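Local coordinates for cell shape-determining protein MreC (Streptococcus pneumoniae, PDB 2QF5), which helps form and maintain cell shape, probably as part of the elongasome that synthesises peripheral peptidoglycan, this probably extracellular piece comprising its beta-barrel core, at residues L9-I14 with T26-R31; M39-N44 with I161-N166; G80-Y85 with S105-S110. All coordinates share one frame; numbering follows the deposited sequence.

Interaction 1: residues L9-I14 with T26-R31; sequences LAADVI and TLDAGR
The antiparallel hairpin of strands 6-16 and 24-27, part of a six-stranded barrel, joins V13 to L27 as a non-hydrogen-bonded pair. V13 CG2 lies 3.9 Å from L27 CD2, a branched aliphatic pair suited to a barrel wall. Beyond it I14 N donates to T26 O at 2.9 Å. On the other side of the pair D28 N donates to D12 O at 3.0 Å, and a side chain then takes over as acceptor: D12 N reaches D28 OD1 at 2.9 Å, from well above the carboxylate plane. D28 can do this because its CG sits between its own backbone N and carbonyl carbon (chi1 72°), which turns the carboxylate back to the strand. Past this point the chains separate and only side chains meet, A11 CB lying 3.7 Å from A29 CB, while L9 CD2 presses closely on the same A29 methyl. L27 continues inward onto I161 and L163. The two aspartates lie side by side, OD2 of D12 and OD2 of D28 being 3.8 Å apart, their planes turned 44°; this nearness of like charge would tend to raise the proton affinity of one of them, though the N-H of D12 would favour the ionised form of D28.

Interaction 2: residues M39-N44 with I161-N166; sequences MLAIAN and IELVGN
Strands 40-43 and 161-166 run antiparallel, their axes 4.5 Å apart at closest approach and their directions 149° from each other, with L40-V164 and I42-E162 as hydrogen-bonded pairs around the non-hydrogen-bonded pair A41-L163. This is a regular ladder in the wall of the six-stranded barrel, where strand 160-166 fits between 40-43 and 6-16. Each hydrogen-bonded pair has two bonds: L40 N to V164 O with V164 N to L40 O, and I42 N to E162 O with E162 N to I42 O, the last the shortest at 2.7 Å.

Side chains alternate between the two faces. On the face of A41 and L163 the small methyl of A41 faces the partner strand, its CB 3.7 Å from I161 CG2 and 4.1 Å from L163 CD2. The opposite face carries L40, I42, E162 and V164. Here V164 CG1 touches I42 CD1 at 3.9 Å, and both residues also reach I128 of strand 126-137, so this face packs against the other barrel; beta-branched residues suit both the extended backbone and such an apolar seam. I42 and E162 lie side by side and point the same way. E162 has CG anti to its backbone N (chi1 163°) and an extended chain beyond, which brings the carboxylate beside the end of I42, OE2 of E162 lying 3.5 Å from I42 CD1.

At the far end M39 passes across L163 at about a right angle, its SD 3.9 Å from L163 CB. Glycine suits position 165, because a beta carbon there would run into the methionine chain; M39 CG instead rests 3.7 Å from G165 CA.

Interaction 3: residues G80-Y85 with S105-S110; sequences GSTTIY and SNSDIS
I84 carries the close part of this contact, reaching from strand 82-92 into the loop 105-110 and touching S105, S107 and I109. CD1 of I84 comes to 3.5 Å from S107 OG and 4.1 Å from I109 CG1, the two isoleucines crossing at a slant, while CG1 of I84 lies 3.9 Å from S105 CB. The second torsion of I84 (chi2 97°) departs from the usual staggered values and brings CD1 within reach of both the serine hydroxyl and the second isoleucine. A branched aliphatic side chain suits this buried place, and I109 continues the apolar patch onto V133 and T136 of strand 126-137.

The outer part is looser. T82, partly exposed, adds its methyl alone, with CG2 3.9 Å from S107 OG, and the two segments meet through side chains without forming a ladder. The loop holds its shape by its own polar groups. S105 OG accepts from S107 N at 3.2 Å, and S107 OG donates to D108 O at 3.0 Å, the hydroxyl approaching tilted from the carbonyl plane. Serine is apt at both sites: the short hydroxyl of S105 turns back to the local backbone while its CB faces I84, and that of S107 touches the methyl groups of I84 and T82 while it bonds to D108 O. R145 NH2 also hydrogen-bonds to S107 O, and more weakly to S105 O. The bond from S107 N to S105 OG defines an ST turn, here set in the connection between strands 97-101 and 114-118 of a six-stranded antiparallel barrel.

Overall arrangement
From the N terminus, interaction 1 comes first and closes the short hairpin loop between strands 6-16 and 24-27. The chain then enters strand 40-43, whose partner in interaction 2 arrives only near the C terminus, 117 residues later. Within that long excursion the second barrel is built, and interaction 3 closes a smaller loop there, so it nests within interaction 2, while interaction 1 precedes both. Interactions 1 and 2 share one barrel and touch, since strand 160-166 pairs with both 6-16 and 40-43, probably through backbone bonds from L163 and I161 to L9 and A11. Interaction 3 stands apart in the other barrel, its centre about 36 Å from that of interaction 1.

Interaction 1: residues L9-I14 with T26-R31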
loop_
_atom_site.group_PDB
_atom_site.type_symbol
_atom_site.label_atom_id
_atom_site.label_comp_id
_atom_site.label_asym_id
_atom_site.label_seq_id
_atom_site.Cartn_x
_atom_site.Cartn_y
_atom_site.Cartn_z
ATOM N N LEU A 9 10.641 -8.022 8.392
ATOM C CA LEU A 9 11.887 -8.201 7.662
ATOM C C LEU A 9 12.274 -6.799 7.223
ATOM O O LEU A 9 11.432 -6.062 6.756
ATOM C CB LEU A 9 11.612 -9.085 6.425
ATOM C CG LEU A 9 12.679 -9.919 5.712
ATOM C CD1 LEU A 9 12.001 -10.746 4.650
ATOM C CD2 LEU A 9 13.775 -9.109 5.072
ATOM N N ALA A 10 13.529 -6.413 7.386
ATOM C CA ALA A 10 14.021 -5.152 6.846
ATOM C C ALA A 10 14.896 -5.509 5.656
ATOM O O ALA A 10 15.595 -6.539 5.676
ATOM C CB ALA A 10 14.815 -4.372 7.897
ATOM N N ALA A 11 14.828 -4.685 4.614
ATOM C CA ALA A 11 15.652 -4.865 3.416
ATOM C C ALA A 11 15.967 -3.518 2.750
ATOM O O ALA A 11 15.267 -2.524 2.941
ATOM C CB ALA A 11 14.966 -5.836 2.425
ATOM N N ASP A 12 17.043 -3.496 1.977
ATOM C CA ASP A 12 17.467 -2.306 1.255
ATOM C C ASP A 12 17.031 -2.398 -0.208
ATOM O O ASP A 12 17.009 -3.474 -0.796
ATOM C CB ASP A 12 19.001 -2.136 1.332
ATOM C CG ASP A 12 19.504 -1.896 2.744
ATOM O OD1 ASP A 12 18.888 -1.136 3.497
ATOM O OD2 ASP A 12 20.538 -2.456 3.114
ATOM N N VAL A 13 16.728 -1.236 -0.788
ATOM C CA VAL A 13 16.430 -1.116 -2.214
ATOM C C VAL A 13 17.727 -1.217 -2.968
ATOM O O VAL A 13 18.678 -0.508 -2.666
ATOM C CB VAL A 13 15.730 0.224 -2.519
ATOM C CG1 VAL A 13 15.597 0.470 -4.036
ATOM C CG2 VAL A 13 14.349 0.237 -1.789
ATOM N N ILE A 14 17.777 -2.126 -3.928
ATOM C CA ILE A 14 18.982 -2.324 -4.714
ATOM C C ILE A 14 18.740 -2.037 -6.190
ATOM O O ILE A 14 19.680 -2.011 -6.978
ATOM C CB ILE A 14 19.591 -3.745 -4.516
ATOM C CG1 ILE A 14 18.603 -4.847 -4.913
ATOM C CG2 ILE A 14 20.004 -3.928 -3.087
ATOM C CD1 ILE A 14 19.184 -6.220 -4.819
ATOM N N THR A 26 13.314 -3.200 -6.232
ATOM C CA THR A 26 13.927 -4.502 -5.988
ATOM C C THR A 26 14.591 -4.403 -4.614
ATOM O O THR A 26 15.253 -3.418 -4.317
ATOM C CB THR A 26 14.963 -4.897 -7.096
ATOM O OG1 THR A 26 14.359 -4.828 -8.405
ATOM C CG2 THR A 26 15.481 -6.289 -6.859
ATOM N N LEU A 27 14.385 -5.422 -3.779
ATOM C CA LEU A 27 14.935 -5.455 -2.420
ATOM C C LEU A 27 15.953 -6.561 -2.337
ATOM O O LEU A 27 15.813 -7.557 -3.028
ATOM C CB LEU A 27 13.826 -5.712 -1.379
ATOM C CG LEU A 27 12.736 -4.641 -1.183
ATOM C CD1 LEU A 27 11.764 -5.082 -0.140
ATOM C CD2 LEU A 27 13.346 -3.358 -0.747
ATOM N N ASP A 28 16.942 -6.391 -1.468
ATOM C CA ASP A 28 17.997 -7.383 -1.207
ATOM C C ASP A 28 17.641 -8.456 -0.184
ATOM O O ASP A 28 18.498 -8.976 0.509
ATOM C CB ASP A 28 19.321 -6.697 -0.803
ATOM C CG ASP A 28 19.304 -6.087 0.611
ATOM O OD1 ASP A 28 18.242 -6.020 1.278
ATOM O OD2 ASP A 28 20.391 -5.658 1.059
ATOM N N ALA A 29 16.376 -8.791 -0.076
ATOM C CA ALA A 29 15.996 -9.943 0.716
ATOM C C ALA A 29 14.916 -10.647 -0.054
ATOM O O ALA A 29 14.022 -9.996 -0.601
ATOM C CB ALA A 29 15.484 -9.515 2.087
ATOM N N GLY A 30 15.006 -11.969 -0.102
ATOM C CA GLY A 30 13.976 -12.798 -0.714
ATOM C C GLY A 30 13.614 -13.944 0.206
ATOM O O GLY A 30 13.592 -13.805 1.432
ATOM N N ARG A 31 13.350 -15.090 -0.392
ATOM C CA ARG A 31 12.796 -16.230 0.324
ATOM C C ARG A 31 13.754 -16.821 1.367
ATOM O O ARG A 31 13.310 -17.502 2.302
ATOM C CB ARG A 31 12.398 -17.324 -0.670
ATOM C CG ARG A 31 11.262 -18.166 -0.198
ATOM C CD ARG A 31 10.805 -19.167 -1.256
ATOM N NE ARG A 31 9.974 -18.558 -2.305
ATOM C CZ ARG A 31 10.399 -18.175 -3.513
ATOM N NH1 ARG A 31 11.680 -18.301 -3.873
ATOM N NH2 ARG A 31 9.529 -17.656 -4.374
#

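Interaction 2: residues M39-N44 with I161-N166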
loop_
_atom_site.group_PDB
_atom_site.type_symbol
_atom_site.label_atom_id
_atom_site.label_comp_id
_atom_site.label_asym_id
_atom_site.label_seq_id
_atom_site.Cartn_x
_atom_site.Cartn_y
_atom_site.Cartn_z
ATOM N N MET A 39 3.203 -10.312 1.485
ATOM C CA MET A 39 3.722 -9.211 2.296
ATOM C C MET A 39 3.458 -7.845 1.711
ATOM O O MET A 39 3.385 -7.676 0.492
ATOM C CB MET A 39 5.225 -9.353 2.516
ATOM C CG MET A 39 5.549 -10.420 3.515
ATOM S SD MET A 39 7.299 -10.636 3.800
ATOM C CE MET A 39 7.196 -10.913 5.572
ATOM N N LEU A 40 3.321 -6.890 2.633
ATOM C CA LEU A 40 3.229 -5.478 2.326
ATOM C C LEU A 40 4.567 -4.798 2.634
ATOM O O LEU A 40 5.400 -5.344 3.376
ATOM C CB LEU A 40 2.065 -4.844 3.097
ATOM C CG LEU A 40 0.663 -5.194 2.603
ATOM C CD1 LEU A 40 -0.434 -4.535 3.459
ATOM C CD2 LEU A 40 0.472 -4.789 1.156
ATOM N N ALA A 41 4.791 -3.647 2.005
ATOM C CA ALA A 41 6.050 -2.888 2.115
ATOM C C ALA A 41 5.812 -1.550 2.833
ATOM O O ALA A 41 4.989 -0.757 2.402
ATOM C CB ALA A 41 6.646 -2.634 0.728
ATOM N N ILE A 42 6.560 -1.306 3.911
ATOM C CA ILE A 42 6.476 -0.058 4.685
ATOM C C ILE A 42 7.793 0.736 4.539
ATOM O O ILE A 42 8.872 0.165 4.604
ATOM C CB ILE A 42 6.198 -0.374 6.168
ATOM C CG1 ILE A 42 4.845 -1.052 6.333
ATOM C CG2 ILE A 42 6.256 0.869 7.007
ATOM C CD1 ILE A 42 4.642 -1.646 7.702
ATOM N N ALA A 43 7.698 2.038 4.312
ATOM C CA ALA A 43 8.882 2.915 4.212
ATOM C C ALA A 43 8.498 4.364 4.393
ATOM O O ALA A 43 7.426 4.790 3.940
ATOM C CB ALA A 43 9.563 2.767 2.838
ATOM N N ASN A 44 9.404 5.139 4.989
ATOM C CA ASN A 44 9.271 6.581 5.035
ATOM C C ASN A 44 7.925 7.052 5.613
ATOM O O ASN A 44 7.386 8.035 5.158
ATOM C CB ASN A 44 9.487 7.165 3.629
ATOM C CG ASN A 44 10.938 6.996 3.109
ATOM O OD1 ASN A 44 11.817 6.427 3.785
ATOM N ND2 ASN A 44 11.186 7.524 1.885
ATOM N N ILE A 161 13.168 -0.604 3.265
ATOM C CA ILE A 161 11.763 -1.024 3.402
ATOM C C ILE A 161 11.610 -2.039 4.520
ATOM O O ILE A 161 12.468 -2.887 4.695
ATOM C CB ILE A 161 11.222 -1.645 2.109
ATOM C CG1 ILE A 161 10.854 -0.562 1.097
ATOM C CG2 ILE A 161 9.972 -2.522 2.368
ATOM C CD1 ILE A 161 10.655 -1.124 -0.303
ATOM N N GLU A 162 10.515 -1.923 5.272
ATOM C CA GLU A 162 10.081 -2.971 6.188
ATOM C C GLU A 162 9.042 -3.856 5.462
ATOM O O GLU A 162 7.956 -3.397 5.088
ATOM C CB GLU A 162 9.509 -2.373 7.488
ATOM C CG GLU A 162 8.667 -3.353 8.328
ATOM C CD GLU A 162 7.793 -2.678 9.414
ATOM O OE1 GLU A 162 8.100 -1.535 9.850
ATOM O OE2 GLU A 162 6.788 -3.318 9.838
ATOM N N LEU A 163 9.387 -5.121 5.249
ATOM C CA LEU A 163 8.434 -6.080 4.714
ATOM C C LEU A 163 7.647 -6.692 5.879
ATOM O O LEU A 163 8.233 -7.130 6.879
ATOM C CB LEU A 163 9.136 -7.159 3.895
ATOM C CG LEU A 163 9.788 -6.719 2.583
ATOM C CD1 LEU A 163 10.430 -7.942 1.913
ATOM C CD2 LEU A 163 8.759 -6.041 1.674
ATOM N N VAL A 164 6.325 -6.699 5.756
ATOM C CA VAL A 164 5.451 -7.246 6.802
ATOM C C VAL A 164 4.351 -8.131 6.209
ATOM O O VAL A 164 3.708 -7.785 5.227
ATOM C CB VAL A 164 4.814 -6.143 7.664
ATOM C CG1 VAL A 164 3.815 -5.373 6.860
ATOM C CG2 VAL A 164 4.128 -6.759 8.894
ATOM N N GLY A 165 4.146 -9.286 6.823
ATOM C CA GLY A 165 3.176 -10.240 6.333
ATOM C C GLY A 165 2.586 -11.007 7.474
ATOM O O GLY A 165 3.108 -10.985 8.585
ATOM N N ASN A 166 1.483 -11.691 7.193
ATOM C CA ASN A 166 0.834 -12.491 8.205
ATOM C C ASN A 166 1.610 -13.769 8.286
ATOM O O ASN A 166 1.985 -14.310 7.247
ATOM C CB ASN A 166 -0.621 -12.776 7.842
ATOM C CG ASN A 166 -1.526 -12.671 9.018
ATOM O OD1 ASN A 166 -2.125 -13.658 9.436
ATOM N ND2 ASN A 166 -1.627 -11.463 9.586
#

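Interaction 3: residues G80-Y85 with S105-S110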
loop_
_atom_site.group_PDB
_atom_site.type_symbol
_atom_site.label_atom_id
_atom_site.label_comp_id
_atom_site.label_asym_id
_atom_site.label_seq_id
_atom_site.Cartn_x
_atom_site.Cartn_y
_atom_site.Cartn_z
ATOM N N GLY A 80 -14.934 8.474 12.680
ATOM C CA GLY A 80 -15.379 8.447 14.061
ATOM C C GLY A 80 -15.447 7.017 14.533
ATOM O O GLY A 80 -14.429 6.375 14.720
ATOM N N SER A 81 -16.662 6.508 14.638
ATOM C CA SER A 81 -16.954 5.199 15.209
ATOM C C SER A 81 -17.101 4.094 14.129
ATOM O O SER A 81 -17.001 2.894 14.415
ATOM C CB SER A 81 -18.259 5.336 15.992
ATOM O OG SER A 81 -18.235 4.552 17.157
ATOM N N THR A 82 -17.348 4.526 12.894
ATOM C CA THR A 82 -17.596 3.635 11.756
ATOM C C THR A 82 -16.303 3.285 11.013
ATOM O O THR A 82 -15.382 4.113 10.910
ATOM C CB THR A 82 -18.577 4.317 10.792
ATOM O OG1 THR A 82 -19.692 4.758 11.556
ATOM C CG2 THR A 82 -19.073 3.387 9.696
ATOM N N THR A 83 -16.223 2.035 10.549
ATOM C CA THR A 83 -15.118 1.586 9.725
ATOM C C THR A 83 -15.704 1.150 8.380
ATOM O O THR A 83 -16.601 0.275 8.321
ATOM C CB THR A 83 -14.297 0.411 10.370
ATOM O OG1 THR A 83 -13.926 0.737 11.717
ATOM C CG2 THR A 83 -13.014 0.155 9.575
ATOM N N ILE A 84 -15.221 1.800 7.321
ATOM C CA ILE A 84 -15.579 1.487 5.943
ATOM C C ILE A 84 -14.382 0.793 5.303
ATOM O O ILE A 84 -13.268 1.287 5.374
ATOM C CB ILE A 84 -15.940 2.764 5.112
ATOM C CG1 ILE A 84 -17.099 3.542 5.751
ATOM C CG2 ILE A 84 -16.360 2.387 3.673
ATOM C CD1 ILE A 84 -16.643 4.697 6.601
ATOM N N TYR A 85 -14.610 -0.356 4.684
ATOM C CA TYR A 85 -13.532 -1.052 3.990
ATOM C C TYR A 85 -13.662 -0.862 2.489
ATOM O O TYR A 85 -14.742 -0.632 1.977
ATOM C CB TYR A 85 -13.560 -2.542 4.285
ATOM C CG TYR A 85 -13.108 -2.954 5.650
ATOM C CD1 TYR A 85 -13.859 -2.634 6.780
ATOM C CD2 TYR A 85 -11.938 -3.686 5.822
ATOM C CE1 TYR A 85 -13.453 -3.013 8.042
ATOM C CE2 TYR A 85 -11.529 -4.087 7.090
ATOM C CZ TYR A 85 -12.302 -3.752 8.197
ATOM O OH TYR A 85 -11.904 -4.141 9.479
ATOM N N SER A 105 -19.674 0.585 2.347
ATOM C CA SER A 105 -20.675 1.417 3.010
ATOM C C SER A 105 -20.884 2.771 2.320
ATOM O O SER A 105 -19.989 3.273 1.634
ATOM C CB SER A 105 -20.284 1.659 4.470
ATOM O OG SER A 105 -21.352 2.288 5.169
ATOM N N ASN A 106 -22.074 3.345 2.524
ATOM C CA ASN A 106 -22.417 4.694 2.070
ATOM C C ASN A 106 -22.323 5.745 3.179
ATOM O O ASN A 106 -22.778 6.875 2.997
ATOM C CB ASN A 106 -23.840 4.717 1.472
ATOM C CG ASN A 106 -23.863 4.297 0.017
ATOM O OD1 ASN A 106 -22.843 4.367 -0.681
ATOM N ND2 ASN A 106 -25.030 3.855 -0.456
ATOM N N SER A 107 -21.759 5.360 4.323
ATOM C CA SER A 107 -21.491 6.281 5.439
ATOM C C SER A 107 -20.645 7.485 5.010
ATOM O O SER A 107 -19.860 7.407 4.060
ATOM C CB SER A 107 -20.792 5.523 6.601
ATOM O OG SER A 107 -19.716 6.270 7.204
ATOM N N ASP A 108 -20.827 8.590 5.729
ATOM C CA ASP A 108 -20.006 9.811 5.583
ATOM C C ASP A 108 -18.524 9.462 5.668
ATOM O O ASP A 108 -18.102 8.689 6.538
ATOM C CB ASP A 108 -20.357 10.821 6.702
ATOM C CG ASP A 108 -20.503 12.269 6.205
ATOM O OD1 ASP A 108 -19.507 12.855 5.693
ATOM O OD2 ASP A 108 -21.625 12.828 6.380
ATOM N N ILE A 109 -17.746 10.013 4.744
ATOM C CA ILE A 109 -16.299 9.958 4.797
ATOM C C ILE A 109 -15.855 11.401 4.677
ATOM O O ILE A 109 -16.320 12.121 3.786
ATOM C CB ILE A 109 -15.696 9.110 3.659
ATOM C CG1 ILE A 109 -15.986 7.624 3.876
ATOM C CG2 ILE A 109 -14.177 9.327 3.558
ATOM C CD1 ILE A 109 -15.551 6.742 2.722
ATOM N N SER A 110 -14.975 11.812 5.590
ATOM C CA SER A 110 -14.551 13.208 5.763
ATOM C C SER A 110 -13.050 13.324 5.555
ATOM O O SER A 110 -12.313 12.400 5.889
ATOM C CB SER A 110 -14.863 13.677 7.179
ATOM O OG SER A 110 -16.245 13.865 7.362
#